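Local coordinates for ER-derived vesicles protein ERV41 (PDB 3ZLC), which is a constituent of COPII-coated vesicles leaving the endoplasmic reticulum and aids transport of a subset of secretory proteins, this chain being its lumenal domain, at residues L186-Y191 with Y217-K222. Residues are numbered along the deposited sequence; the frame is centred on the assembly and turned at random.
Sequences LTTYVY and YRYLYK
T188 and Y219 form a hydrogen-bonded antiparallel pair at the open ends of the β-hairpin made by strands 188-200 and 209-219: T188 N gives a nearly straight bond (173°) to Y219 O at 2.9 Å, and Y219 N returns one to T188 O. V190 and Y217 repeat this reciprocal pair of backbone hydrogen bonds, with V190 N lying above the carbonyl plane of Y217. Between these pairs, Y189 and R218 are a non-hydrogen-bonded pair. R218 can be followed outward: CB sits 4.0 Å from T188 O, CG packs obliquely against the Y189 ring at 3.5 Å from CD2, and CD passes on to CE2. The chain bends at chi3, which turns NE off the line of the chain; the guanidinium beyond has its plane 51° from that of the ring, and NH1 makes a weak hydrogen bond to Q179. T187 CG2 lies over one face of the Y189 ring, while H156 meets this ring edge-to-face. Among the side chains of T188, V190 and Y219, V190 CG2 abuts the Y219 ring edge, in its plane, 3.9 Å from CE2. At the edge of the paired region, one water donates to L186 O and weakly to Y219 O and bonds T188 OG1; another links T187 OG1, also hydrogen-bonded to E184 O, to Y221 N. There L186 and Y221 run side by side; L186 CD1 stands over the Y221 ring, 4.1 Å from its centroid and 13° off the normal, a CH-pi contact. An alanine at Y221 would probably leave L186 CD1 without the ring it packs on and open a gap beside L186. Four backbone bonds thus fix the strand register, whereas the end where L186 and T187 face L220 and Y221 is joined by water bridges and apolar contact, consistent with a hairpin whose pairing gives way where helix 221-224 begins.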
loop_
_atom_site.group_PDB
_atom_site.type_symbol
_atom_site.label_atom_id
_atom_site.label_comp_id
_atom_site.label_asym_id
_atom_site.label_seq_id
_atom_site.Cartn_x
_atom_site.Cartn_y
_atom_site.Cartn_z
ATOM N N LEU A 186 14.757 0.606 9.027
ATOM C CA LEU A 186 14.667 -0.714 8.394
ATOM C C LEU A 186 13.531 -1.572 8.952
ATOM O O LEU A 186 13.551 -2.808 8.870
ATOM C CB LEU A 186 15.991 -1.443 8.525
ATOM C CG LEU A 186 17.113 -0.723 7.774
ATOM C CD1 LEU A 186 18.482 -1.321 8.082
ATOM C CD2 LEU A 186 16.802 -0.823 6.306
ATOM N N THR A 187 12.542 -0.907 9.531
ATOM C CA THR A 187 11.352 -1.589 10.015
ATOM C C THR A 187 10.597 -2.231 8.852
ATOM O O THR A 187 10.483 -1.651 7.771
ATOM C CB THR A 187 10.465 -0.616 10.794
ATOM O OG1 THR A 187 11.161 -0.245 11.989
ATOM C CG2 THR A 187 9.114 -1.255 11.164
ATOM N N THR A 188 10.110 -3.446 9.083
ATOM C CA THR A 188 9.258 -4.143 8.127
ATOM C C THR A 188 7.801 -3.944 8.527
ATOM O O THR A 188 7.422 -4.209 9.674
ATOM C CB THR A 188 9.568 -5.641 8.141
ATOM O OG1 THR A 188 10.825 -5.861 7.488
ATOM C CG2 THR A 188 8.470 -6.426 7.422
ATOM N N TYR A 189 6.991 -3.479 7.584
ATOM C CA TYR A 189 5.581 -3.265 7.832
ATOM C C TYR A 189 4.762 -4.275 7.035
ATOM O O TYR A 189 4.975 -4.450 5.826
ATOM C CB TYR A 189 5.196 -1.835 7.410
ATOM C CG TYR A 189 5.978 -0.745 8.133
ATOM C CD1 TYR A 189 7.189 -0.280 7.635
ATOM C CD2 TYR A 189 5.484 -0.171 9.306
ATOM C CE1 TYR A 189 7.894 0.722 8.290
ATOM C CE2 TYR A 189 6.176 0.828 9.964
ATOM C CZ TYR A 189 7.380 1.270 9.447
ATOM O OH TYR A 189 8.078 2.260 10.106
ATOM N N VAL A 190 3.823 -4.938 7.704
ATOM C CA VAL A 190 2.980 -5.929 7.031
ATOM C C VAL A 190 1.524 -5.583 7.277
ATOM O O VAL A 190 1.109 -5.421 8.430
ATOM C CB VAL A 190 3.254 -7.356 7.542
ATOM C CG1 VAL A 190 2.469 -8.382 6.704
ATOM C CG2 VAL A 190 4.752 -7.670 7.465
ATOM N N TYR A 191 0.760 -5.444 6.199
ATOM C CA TYR A 191 -0.668 -5.229 6.326
ATOM C C TYR A 191 -1.423 -6.465 5.839
ATOM O O TYR A 191 -1.198 -6.944 4.710
ATOM C CB TYR A 191 -1.087 -4.024 5.501
ATOM C CG TYR A 191 -0.404 -2.713 5.859
ATOM C CD1 TYR A 191 -0.895 -1.906 6.885
ATOM C CD2 TYR A 191 0.702 -2.266 5.150
ATOM C CE1 TYR A 191 -0.290 -0.683 7.205
ATOM C CE2 TYR A 191 1.315 -1.047 5.457
ATOM C CZ TYR A 191 0.801 -0.258 6.483
ATOM O OH TYR A 191 1.403 0.948 6.796
ATOM N N TYR A 217 0.991 -5.425 11.244
ATOM C CA TYR A 217 2.156 -5.933 11.983
ATOM C C TYR A 217 3.400 -5.096 11.666
ATOM O O TYR A 217 3.492 -4.492 10.590
ATOM C CB TYR A 217 2.420 -7.406 11.631
ATOM C CG TYR A 217 1.500 -8.399 12.316
ATOM C CD1 TYR A 217 0.175 -8.559 11.904
ATOM C CD2 TYR A 217 1.961 -9.182 13.369
ATOM C CE1 TYR A 217 -0.670 -9.482 12.540
ATOM C CE2 TYR A 217 1.136 -10.105 13.999
ATOM C CZ TYR A 217 -0.175 -10.251 13.575
ATOM O OH TYR A 217 -0.999 -11.163 14.213
ATOM N N ARG A 218 4.343 -5.042 12.611
ATOM C CA ARG A 218 5.619 -4.368 12.387
ATOM C C ARG A 218 6.713 -5.257 12.939
ATOM O O ARG A 218 6.515 -5.899 13.968
ATOM C CB ARG A 218 5.667 -3.024 13.110
ATOM C CG ARG A 218 5.055 -1.888 12.341
ATOM C CD ARG A 218 5.210 -0.580 13.097
ATOM N NE ARG A 218 4.552 -0.635 14.396
ATOM C CZ ARG A 218 3.234 -0.573 14.565
ATOM N NH1 ARG A 218 2.428 -0.459 13.513
ATOM N NH2 ARG A 218 2.718 -0.627 15.786
ATOM N N TYR A 219 7.857 -5.308 12.257
ATOM C CA TYR A 219 8.994 -6.098 12.740
ATOM C C TYR A 219 10.259 -5.261 12.671
ATOM O O TYR A 219 10.551 -4.655 11.636
ATOM C CB TYR A 219 9.182 -7.360 11.884
ATOM C CG TYR A 219 7.997 -8.297 11.907
ATOM C CD1 TYR A 219 7.818 -9.201 12.950
ATOM C CD2 TYR A 219 7.053 -8.272 10.891
ATOM C CE1 TYR A 219 6.721 -10.054 12.982
ATOM C CE2 TYR A 219 5.947 -9.125 10.910
ATOM C CZ TYR A 219 5.791 -10.010 11.957
ATOM O OH TYR A 219 4.707 -10.860 11.985
ATOM N N LEU A 220 11.018 -5.230 13.759
ATOM C CA LEU A 220 12.289 -4.505 13.785
ATOM C C LEU A 220 13.294 -5.250 12.916
ATOM O O LEU A 220 13.206 -6.476 12.795
ATOM C CB LEU A 220 12.827 -4.407 15.211
ATOM C CG LEU A 220 11.965 -3.754 16.297
ATOM C CD1 LEU A 220 11.314 -2.484 15.787
ATOM C CD2 LEU A 220 10.918 -4.719 16.860
ATOM N N TYR A 221 14.250 -4.531 12.326
ATOM C CA TYR A 221 15.219 -5.162 11.430
ATOM C C TYR A 221 15.991 -6.316 12.078
ATOM O O TYR A 221 16.260 -7.336 11.425
ATOM C CB TYR A 221 16.204 -4.132 10.864
ATOM C CG TYR A 221 17.249 -4.752 9.949
ATOM C CD1 TYR A 221 16.882 -5.293 8.721
ATOM C CD2 TYR A 221 18.594 -4.797 10.313
ATOM C CE1 TYR A 221 17.813 -5.863 7.878
ATOM C CE2 TYR A 221 19.542 -5.367 9.472
ATOM C CZ TYR A 221 19.138 -5.897 8.252
ATOM O OH TYR A 221 20.050 -6.468 7.396
ATOM N N LYS A 222 16.349 -6.152 13.353
ATOM C CA LYS A 222 17.140 -7.159 14.066
ATOM C C LYS A 222 16.444 -8.528 14.110
ATOM O O LYS A 222 17.102 -9.573 14.103
ATOM C CB LYS A 222 17.498 -6.676 15.485
ATOM C CG LYS A 222 16.294 -6.337 16.367
ATOM C CD LYS A 222 16.729 -5.994 17.789
ATOM C CE LYS A 222 15.517 -5.799 18.697
ATOM N NZ LYS A 222 14.605 -6.979 18.685
HETATM O O HOH W 1 12.742 -5.346 9.166
HETATM O O HOH W 2 13.889 -1.684 12.596
#